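Local coordinates for protein dihydropyrimidinase (Brevibacillus agri, PDB 3SFW) that catalyses, as a zinc-dependent hydrolase of the amidohydrolase family, the reversible ring opening of dihydropyrimidines, cleaving a cyclic amide bond, at residues K2-N7 and S33-T38; N73-T78 and K115-Y120; I341-M346 and T408-V413. All blocks are in the same frame, centred on the assembly; numbering follows the deposited sequence.

Contact 1. Residues K2-N7 and S33-T38; sequences KKWIRN and SDLQAT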
loop_
_atom_site.group_PDB
_atom_site.type_symbol
_atom_site.label_atom_id
_atom_site.label_comp_id
_atom_site.label_asym_id
_atom_site.label_seq_id
_atom_site.Cartn_x
_atom_site.Cartn_y
_atom_site.Cartn_z
ATOM N N LYS A 2 -2.459 10.898 -55.160
ATOM C CA LYS A 2 -3.565 10.743 -54.234
ATOM C C LYS A 2 -3.920 9.279 -54.130
ATOM O O LYS A 2 -3.925 8.532 -55.131
ATOM C CB LYS A 2 -4.779 11.553 -54.679
ATOM C CG LYS A 2 -4.581 13.059 -54.561
ATOM C CD LYS A 2 -5.583 13.807 -55.444
ATOM C CE LYS A 2 -6.952 13.839 -54.819
ATOM N NZ LYS A 2 -7.823 14.905 -55.428
ATOM N N LYS A 3 -4.292 8.868 -52.926
ATOM C CA LYS A 3 -4.736 7.503 -52.689
ATOM C C LYS A 3 -6.017 7.541 -51.875
ATOM O O LYS A 3 -6.102 8.284 -50.904
ATOM C CB LYS A 3 -3.662 6.720 -51.913
ATOM C CG LYS A 3 -2.335 6.514 -52.729
ATOM C CD LYS A 3 -1.303 5.766 -51.876
ATOM C CE LYS A 3 0.046 5.556 -52.646
ATOM N NZ LYS A 3 0.782 6.830 -53.005
ATOM N N TRP A 4 -6.997 6.752 -52.287
ATOM C CA TRP A 4 -8.323 6.744 -51.683
ATOM C C TRP A 4 -8.560 5.346 -51.142
ATOM O O TRP A 4 -8.774 4.390 -51.909
ATOM C CB TRP A 4 -9.358 7.061 -52.776
ATOM C CG TRP A 4 -10.766 7.341 -52.331
ATOM C CD1 TRP A 4 -11.217 7.605 -51.063
ATOM C CD2 TRP A 4 -11.904 7.429 -53.191
ATOM N NE1 TRP A 4 -12.593 7.811 -51.089
ATOM C CE2 TRP A 4 -13.030 7.704 -52.383
ATOM C CE3 TRP A 4 -12.077 7.322 -54.584
ATOM C CZ2 TRP A 4 -14.322 7.888 -52.928
ATOM C CZ3 TRP A 4 -13.356 7.461 -55.115
ATOM C CH2 TRP A 4 -14.462 7.746 -54.290
ATOM N N ILE A 5 -8.381 5.186 -49.824
ATOM C CA ILE A 5 -8.531 3.899 -49.196
ATOM C C ILE A 5 -9.993 3.706 -48.810
ATOM O O ILE A 5 -10.522 4.427 -47.906
ATOM C CB ILE A 5 -7.644 3.755 -47.931
ATOM C CG1 ILE A 5 -6.192 4.199 -48.199
ATOM C CG2 ILE A 5 -7.718 2.366 -47.370
ATOM C CD1 ILE A 5 -5.297 4.217 -46.889
ATOM N N ARG A 6 -10.643 2.750 -49.464
ATOM C CA ARG A 6 -12.125 2.605 -49.364
ATOM C C ARG A 6 -12.604 1.333 -48.679
ATOM O O ARG A 6 -11.975 0.268 -48.775
ATOM C CB ARG A 6 -12.757 2.651 -50.766
ATOM C CG ARG A 6 -12.381 3.897 -51.577
ATOM C CD ARG A 6 -13.344 4.050 -52.737
ATOM N NE ARG A 6 -14.674 4.382 -52.226
ATOM C CZ ARG A 6 -15.747 4.555 -52.994
ATOM N NH1 ARG A 6 -15.652 4.396 -54.306
ATOM N NH2 ARG A 6 -16.914 4.879 -52.441
ATOM N N ASN A 7 -13.716 1.453 -47.959
ATOM C CA ASN A 7 -14.441 0.286 -47.472
ATOM C C ASN A 7 -13.830 -0.380 -46.247
ATOM O O ASN A 7 -14.207 -1.506 -45.929
ATOM C CB ASN A 7 -14.580 -0.783 -48.577
ATOM C CG ASN A 7 -15.153 -0.230 -49.861
ATOM O OD1 ASN A 7 -16.086 0.581 -49.832
ATOM N ND2 ASN A 7 -14.601 -0.673 -51.022
ATOM N N SER A 33 -17.520 9.352 -45.705
ATOM C CA SER A 33 -18.297 8.227 -46.195
ATOM C C SER A 33 -18.578 8.339 -47.714
ATOM O O SER A 33 -18.839 7.340 -48.380
ATOM C CB SER A 33 -19.615 8.166 -45.411
ATOM O OG SER A 33 -20.003 9.471 -45.024
ATOM N N ASP A 34 -18.488 9.544 -48.259
ATOM C CA ASP A 34 -18.830 9.735 -49.678
ATOM C C ASP A 34 -17.957 10.816 -50.303
ATOM O O ASP A 34 -18.454 11.864 -50.697
ATOM C CB ASP A 34 -20.328 10.102 -49.818
ATOM C CG ASP A 34 -20.820 10.096 -51.280
ATOM O OD1 ASP A 34 -20.228 9.377 -52.121
ATOM O OD2 ASP A 34 -21.787 10.848 -51.587
ATOM N N LEU A 35 -16.644 10.595 -50.340
ATOM C CA LEU A 35 -15.725 11.670 -50.715
ATOM C C LEU A 35 -15.725 11.995 -52.232
ATOM O O LEU A 35 -15.301 13.074 -52.633
ATOM C CB LEU A 35 -14.290 11.333 -50.259
ATOM C CG LEU A 35 -14.072 11.341 -48.728
ATOM C CD1 LEU A 35 -12.670 10.948 -48.403
ATOM C CD2 LEU A 35 -14.380 12.739 -48.150
ATOM N N GLN A 36 -16.093 11.017 -53.057
ATOM C CA GLN A 36 -16.009 11.169 -54.537
ATOM C C GLN A 36 -14.675 11.754 -54.998
ATOM O O GLN A 36 -14.634 12.713 -55.782
ATOM C CB GLN A 36 -17.187 11.995 -55.089
ATOM C CG GLN A 36 -18.564 11.424 -54.725
ATOM C CD GLN A 36 -19.701 12.406 -54.979
ATOM O OE1 GLN A 36 -19.504 13.479 -55.554
ATOM N NE2 GLN A 36 -20.900 12.044 -54.536
ATOM N N ALA A 37 -13.586 11.161 -54.512
ATOM C CA ALA A 37 -12.243 11.603 -54.860
ATOM C C ALA A 37 -11.994 11.420 -56.350
ATOM O O ALA A 37 -12.306 10.381 -56.932
ATOM C CB ALA A 37 -11.198 10.854 -54.044
ATOM N N THR A 38 -11.502 12.476 -56.980
ATOM C CA THR A 38 -11.121 12.388 -58.377
ATOM C C THR A 38 -9.625 12.145 -58.469
ATOM O O THR A 38 -8.829 12.660 -57.643
ATOM C CB THR A 38 -11.561 13.646 -59.226
ATOM O OG1 THR A 38 -11.113 14.856 -58.596
ATOM C CG2 THR A 38 -13.082 13.700 -59.375
HETATM O O HOH W 1 -10.430 14.462 -54.554
HETATM O O HOH W 2 -15.299 8.252 -49.422
#
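Trp4 of strand 2-6 and Ala37 of the loop 33-38 are the residues whose CA atoms come closest across the contact, 7.0 Å apart, a spacing bridged by side chains and water. Ala37 CB sits over one face of the indole in a CH-pi contact, 3.8 Å from the centroid of the six-membered ring, and the backbone N of Ala37 lies over that same face, 3.5 Å from Trp4 CH2. On the opposite face Arg6 lays its CD over the ring centre, so the indole is sandwiched between the loop and its own strand. CG of Trp4 stands anti to the backbone N (chi1 -170°), and its CB points toward the loop. Its NE1 gives a hydrogen bond to a water in the ring plane, 3.2 Å away, which also accepts from Leu35 N. At the start of the strand, Lys2 NZ reaches Thr38 O in a weak hydrogen bond of 3.3 Å, and a second water accepts from the same NZ. Arg6 NE has a salt bridge to Asp20 on the neighbouring strand. The arrangement is that of a loop between two strands folded over the tryptophan of a small mixed sheet, in the beta-rich domain that accompanies the barrel in this family.

Contact 2. Residues N73-T78 and K115-Y120; sequences NFFTGT and KAVIDY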
loop_
_atom_site.group_PDB
_atom_site.type_symbol
_atom_site.label_atom_id
_atom_site.label_comp_id
_atom_site.label_asym_id
_atom_site.label_seq_id
_atom_site.Cartn_x
_atom_site.Cartn_y
_atom_site.Cartn_z
ATOM N N ASN A 73 20.457 -4.312 -39.084
ATOM C CA ASN A 73 20.885 -2.921 -39.194
ATOM C C ASN A 73 19.675 -2.047 -39.490
ATOM O O ASN A 73 18.531 -2.488 -39.305
ATOM C CB ASN A 73 21.989 -2.770 -40.265
ATOM C CG ASN A 73 21.540 -3.189 -41.680
ATOM O OD1 ASN A 73 22.380 -3.312 -42.615
ATOM N ND2 ASN A 73 20.281 -3.409 -41.864
ATOM N N PHE A 74 19.898 -0.774 -39.825
ATOM C CA PHE A 74 18.738 0.107 -40.036
ATOM C C PHE A 74 17.911 -0.282 -41.226
ATOM O O PHE A 74 16.711 -0.104 -41.203
ATOM C CB PHE A 74 19.124 1.588 -40.084
ATOM C CG PHE A 74 19.151 2.217 -38.729
ATOM C CD1 PHE A 74 20.218 1.965 -37.860
ATOM C CD2 PHE A 74 18.078 3.014 -38.294
ATOM C CE1 PHE A 74 20.263 2.496 -36.552
ATOM C CE2 PHE A 74 18.059 3.494 -36.952
ATOM C CZ PHE A 74 19.163 3.275 -36.095
ATOM N N PHE A 75 18.527 -0.912 -42.243
ATOM C CA PHE A 75 17.744 -1.386 -43.379
ATOM C C PHE A 75 16.873 -2.609 -42.974
ATOM O O PHE A 75 15.660 -2.590 -43.139
ATOM C CB PHE A 75 18.661 -1.756 -44.573
ATOM C CG PHE A 75 17.918 -2.286 -45.763
ATOM C CD1 PHE A 75 18.113 -3.606 -46.162
ATOM C CD2 PHE A 75 16.944 -1.521 -46.394
ATOM C CE1 PHE A 75 17.405 -4.148 -47.241
ATOM C CE2 PHE A 75 16.218 -2.048 -47.506
ATOM C CZ PHE A 75 16.448 -3.382 -47.903
ATOM N N THR A 76 17.511 -3.697 -42.562
ATOM C CA THR A 76 16.739 -4.933 -42.300
ATOM C C THR A 76 15.791 -4.745 -41.111
ATOM O O THR A 76 14.690 -5.320 -41.101
ATOM C CB THR A 76 17.602 -6.201 -42.102
ATOM O OG1 THR A 76 18.407 -6.074 -40.931
ATOM C CG2 THR A 76 18.546 -6.468 -43.384
ATOM N N GLY A 77 16.248 -4.003 -40.099
ATOM C CA GLY A 77 15.418 -3.825 -38.904
ATOM C C GLY A 77 14.164 -2.999 -39.203
ATOM O O GLY A 77 13.067 -3.317 -38.701
ATOM N N THR A 78 14.302 -1.931 -39.980
ATOM C CA THR A 78 13.109 -1.125 -40.342
ATOM C C THR A 78 12.217 -1.866 -41.318
ATOM O O THR A 78 10.996 -1.739 -41.275
ATOM C CB THR A 78 13.440 0.304 -40.876
ATOM O OG1 THR A 78 14.232 0.236 -42.073
ATOM C CG2 THR A 78 14.158 1.102 -39.793
ATOM N N LYS A 115 19.415 4.171 -45.414
ATOM C CA LYS A 115 19.193 2.741 -45.135
ATOM C C LYS A 115 17.778 2.459 -44.570
ATOM O O LYS A 115 17.080 1.572 -45.028
ATOM C CB LYS A 115 20.305 2.203 -44.181
ATOM C CG LYS A 115 21.731 2.383 -44.716
ATOM C CD LYS A 115 22.835 2.198 -43.643
ATOM C CE LYS A 115 23.767 3.459 -43.599
ATOM N NZ LYS A 115 25.147 3.256 -43.068
ATOM N N ALA A 116 17.289 3.318 -43.678
ATOM C CA ALA A 116 15.929 3.114 -43.094
ATOM C C ALA A 116 14.799 3.208 -44.134
ATOM O O ALA A 116 14.889 4.050 -45.076
ATOM C CB ALA A 116 15.692 4.195 -41.957
ATOM N N VAL A 117 13.825 2.292 -44.056
ATOM C CA VAL A 117 12.726 2.250 -45.028
ATOM C C VAL A 117 11.481 2.887 -44.440
ATOM O O VAL A 117 10.538 3.173 -45.171
ATOM C CB VAL A 117 12.411 0.825 -45.508
ATOM C CG1 VAL A 117 13.719 0.138 -46.007
ATOM C CG2 VAL A 117 11.771 -0.025 -44.396
ATOM N N ILE A 118 11.525 3.159 -43.134
ATOM C CA ILE A 118 10.462 3.930 -42.482
ATOM C C ILE A 118 11.095 4.904 -41.514
ATOM O O ILE A 118 12.330 4.973 -41.374
ATOM C CB ILE A 118 9.447 3.022 -41.727
ATOM C CG1 ILE A 118 10.168 1.926 -40.973
ATOM C CG2 ILE A 118 8.524 2.305 -42.701
ATOM C CD1 ILE A 118 10.231 2.049 -39.573
ATOM N N ASP A 119 10.268 5.761 -40.897
ATOM C CA ASP A 119 10.789 6.913 -40.195
ATOM C C ASP A 119 11.371 6.544 -38.831
ATOM O O ASP A 119 10.997 5.516 -38.253
ATOM C CB ASP A 119 9.711 7.972 -40.026
ATOM C CG ASP A 119 9.382 8.654 -41.338
ATOM O OD1 ASP A 119 9.988 8.242 -42.369
ATOM O OD2 ASP A 119 8.542 9.578 -41.369
ATOM N N TYR A 120 12.285 7.377 -38.325
ATOM C CA TYR A 120 13.025 7.016 -37.099
ATOM C C TYR A 120 13.359 8.259 -36.304
ATOM O O TYR A 120 13.750 9.303 -36.879
ATOM C CB TYR A 120 14.321 6.233 -37.419
ATOM C CG TYR A 120 15.244 6.950 -38.403
ATOM C CD1 TYR A 120 15.020 6.870 -39.796
ATOM C CD2 TYR A 120 16.356 7.697 -37.930
ATOM C CE1 TYR A 120 15.813 7.626 -40.709
ATOM C CE2 TYR A 120 17.151 8.424 -38.820
ATOM C CZ TYR A 120 16.906 8.351 -40.200
ATOM O OH TYR A 120 17.714 9.088 -41.059
#
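Phe75 turns the edge of its ring to Lys115 O, which lies in the ring plane 3.4 Å from CD2, while Val117 CG1 approaches CE2 obliquely at 3.6 Å. CG of Phe75 lies anti to the backbone N (chi1 178°), and the CA of the same residue makes a CA-H...O contact with Lys115 O, so that one carbonyl meets both the backbone and the ring of Phe75. Thr78, one turn further on, supplies the polar link. Its OG1 accepts from Val117 N at 2.9 Å, nearly straight at 168°, and donates to Phe74 O at 2.6 Å in the carbonyl plane. The hydroxyl thus relays a loop N-H to a helix carbonyl, which also takes the bond from Thr78 N. Around it, Ile118 CG1 lies 3.7 Å from Thr78 CB. A valine in place of Thr78 would probably leave the buried Val117 N without its acceptor and the loop less firmly held to the helix. Phe74 packs on Lys111 and Ala112 of helix 101-112 and on Asp91 of strand 86-93, whereas Val117 and Ile118 lean on Val437 of strand 435-439; the contact therefore joins the start of helix 74-83 to the chain entering strand 119-124.

Contact 3. Residues I341-M346 and T408-V413; sequences IIEDRM and THHMNV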
loop_
_atom_site.group_PDB
_atom_site.type_symbol
_atom_site.label_atom_id
_atom_site.label_comp_id
_atom_site.label_asym_id
_atom_site.label_seq_id
_atom_site.Cartn_x
_atom_site.Cartn_y
_atom_site.Cartn_z
ATOM N N ILE A 341 12.366 -9.071 -31.567
ATOM C CA ILE A 341 11.009 -8.786 -31.138
ATOM C C ILE A 341 10.292 -7.763 -32.072
ATOM O O ILE A 341 9.066 -7.604 -32.019
ATOM C CB ILE A 341 11.034 -8.220 -29.658
ATOM C CG1 ILE A 341 11.920 -9.048 -28.727
ATOM C CG2 ILE A 341 9.576 -8.121 -29.077
ATOM C CD1 ILE A 341 11.419 -10.523 -28.558
ATOM N N ILE A 342 11.038 -7.064 -32.914
ATOM C CA ILE A 342 10.424 -5.908 -33.612
ATOM C C ILE A 342 9.228 -6.298 -34.494
ATOM O O ILE A 342 8.245 -5.555 -34.597
ATOM C CB ILE A 342 11.468 -5.090 -34.376
ATOM C CG1 ILE A 342 10.974 -3.650 -34.598
ATOM C CG2 ILE A 342 11.841 -5.770 -35.753
ATOM C CD1 ILE A 342 12.147 -2.727 -35.134
ATOM N N GLU A 343 9.305 -7.466 -35.138
ATOM C CA GLU A 343 8.359 -7.763 -36.170
ATOM C C GLU A 343 7.002 -8.236 -35.628
ATOM O O GLU A 343 5.952 -7.951 -36.214
ATOM C CB GLU A 343 8.932 -8.838 -37.091
ATOM C CG GLU A 343 8.034 -9.100 -38.304
ATOM C CD GLU A 343 8.756 -9.853 -39.421
ATOM O OE1 GLU A 343 10.002 -9.982 -39.372
ATOM O OE2 GLU A 343 8.057 -10.294 -40.364
ATOM N N ASP A 344 7.017 -8.859 -34.462
ATOM C CA ASP A 344 5.787 -9.506 -33.958
ATOM C C ASP A 344 5.037 -8.704 -32.911
ATOM O O ASP A 344 3.933 -9.127 -32.441
ATOM C CB ASP A 344 6.087 -10.917 -33.508
ATOM C CG ASP A 344 6.611 -11.755 -34.647
ATOM O OD1 ASP A 344 5.955 -11.757 -35.732
ATOM O OD2 ASP A 344 7.727 -12.285 -34.503
ATOM N N ARG A 345 5.575 -7.525 -32.592
ATOM C CA ARG A 345 4.993 -6.703 -31.491
ATOM C C ARG A 345 3.490 -6.434 -31.731
ATOM O O ARG A 345 2.655 -6.660 -30.810
ATOM C CB ARG A 345 5.735 -5.348 -31.347
ATOM C CG ARG A 345 5.094 -4.427 -30.268
ATOM C CD ARG A 345 5.859 -3.071 -30.173
ATOM N NE ARG A 345 5.759 -2.338 -31.423
ATOM C CZ ARG A 345 5.204 -1.134 -31.561
ATOM N NH1 ARG A 345 4.704 -0.496 -30.490
ATOM N NH2 ARG A 345 5.133 -0.580 -32.783
ATOM N N MET A 346 3.135 -5.889 -32.900
ATOM C CA MET A 346 1.733 -5.480 -33.144
ATOM C C MET A 346 0.806 -6.711 -33.111
ATOM O O MET A 346 -0.284 -6.675 -32.480
ATOM C CB MET A 346 1.596 -4.782 -34.495
ATOM C CG MET A 346 2.320 -3.434 -34.587
ATOM S SD MET A 346 1.521 -2.167 -33.600
ATOM C CE MET A 346 0.142 -1.752 -34.619
ATOM N N THR A 408 9.202 -17.473 -42.024
ATOM C CA THR A 408 8.411 -16.477 -42.737
ATOM C C THR A 408 8.645 -15.064 -42.205
ATOM O O THR A 408 8.091 -14.116 -42.756
ATOM C CB THR A 408 6.894 -16.773 -42.645
ATOM O OG1 THR A 408 6.541 -17.007 -41.282
ATOM C CG2 THR A 408 6.552 -18.012 -43.492
ATOM N N HIS A 409 9.510 -14.915 -41.191
ATOM C CA HIS A 409 9.816 -13.562 -40.673
ATOM C C HIS A 409 10.827 -12.801 -41.560
ATOM O O HIS A 409 11.378 -13.358 -42.530
ATOM C CB HIS A 409 10.135 -13.537 -39.140
ATOM C CG HIS A 409 11.526 -13.988 -38.751
ATOM N ND1 HIS A 409 11.832 -14.369 -37.455
ATOM C CD2 HIS A 409 12.708 -13.970 -39.419
ATOM C CE1 HIS A 409 13.131 -14.592 -37.349
ATOM N NE2 HIS A 409 13.690 -14.346 -38.524
ATOM N N HIS A 410 11.024 -11.524 -41.276
ATOM C CA HIS A 410 11.908 -10.690 -42.106
ATOM C C HIS A 410 13.081 -10.102 -41.329
ATOM O O HIS A 410 13.927 -9.382 -41.911
ATOM C CB HIS A 410 11.085 -9.592 -42.790
ATOM C CG HIS A 410 9.938 -10.124 -43.592
ATOM N ND1 HIS A 410 8.753 -10.523 -42.998
ATOM C CD2 HIS A 410 9.803 -10.372 -44.922
ATOM C CE1 HIS A 410 7.927 -10.973 -43.935
ATOM N NE2 HIS A 410 8.554 -10.933 -45.102
ATOM N N MET A 411 13.137 -10.371 -40.013
ATOM C CA MET A 411 14.289 -9.948 -39.203
ATOM C C MET A 411 15.543 -10.727 -39.629
ATOM O O MET A 411 15.434 -11.912 -40.003
ATOM C CB MET A 411 14.009 -10.163 -37.712
ATOM C CG MET A 411 12.813 -9.322 -37.224
ATOM S SD MET A 411 12.341 -9.767 -35.556
ATOM C CE MET A 411 11.642 -11.443 -35.863
ATOM N N ASN A 412 16.682 -10.033 -39.716
ATOM C CA ASN A 412 17.893 -10.707 -40.178
ATOM C C ASN A 412 18.516 -11.488 -39.010
ATOM O O ASN A 412 19.578 -11.120 -38.507
ATOM C CB ASN A 412 18.886 -9.707 -40.799
ATOM C CG ASN A 412 20.033 -10.402 -41.531
ATOM O OD1 ASN A 412 19.953 -11.608 -41.825
ATOM N ND2 ASN A 412 21.144 -9.696 -41.701
ATOM N N VAL A 413 17.861 -12.596 -38.610
ATOM C CA VAL A 413 18.288 -13.383 -37.446
ATOM C C VAL A 413 17.780 -14.795 -37.649
ATOM O O VAL A 413 16.760 -14.996 -38.288
ATOM C CB VAL A 413 17.672 -12.836 -36.118
ATOM C CG1 VAL A 413 18.459 -13.328 -34.890
ATOM C CG2 VAL A 413 17.656 -11.325 -36.139
#
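Glu343 brings its carboxylate to the backbone of His410 on an extended chain, CG anti to the backbone N (chi1 -174°) and CD anti again about the next bond. In His410, CG lies anti to the carbonyl carbon. The two carboxylate oxygens divide the work. OE1 accepts from His410 N at 2.7 Å through its syn lone pair and takes a second, weak bond from Met411 N. OE2 receives His410 ND1, also at 2.7 Å and almost straight at 174°; the oxygen stands in the plane of the imidazole, while the nitrogen lies somewhat out of the carboxylate plane on the syn side. Carboxylate and ring are turned 35° against each other. Through these two bonds one glutamate holds both the main chain and the side chain of His410. Met411 packs its thioether against the stem of Glu343, SD 3.9 Å from CB, and its CG rests 4.0 Å from Ile342 CG2. His409 bends back within its own loop, NE2 donating to Val413 O at 3.1 Å, and its ND1 pairs with Asn416, which also bonds Asp344. Phe83 stacks on the His410 ring. Held by two good N-H bonds and a weak third, the buried carboxylate is likely to be stabilised as the anion, and its bond from ND1 helps to fix the rotation of the imidazole, tying the loop 408-413 to the approach to helix 345-354.

Overall arrangement
The three contacts illustrate how chemistry follows position in a fold. Contact 1 lies at the surface, its centre about 33 Å from the chain centre, on the small mixed sheet and the loop that covers it, and there ring packing and ordered water do most of the joining. Contacts 2 and 3 are buried, their centres 13 Å apart, and each uses a polar side chain to accept from backbone N-H groups: a neutral hydroxyl takes one, a carboxylate two, the second weakly. They meet along helix 74-83, where Thr76 packs on Asn412 and Gly77 on Ile342. Contact 1 touches neither; its nearest atoms are about 13 Å from contact 2 and about 15 Å from contact 3.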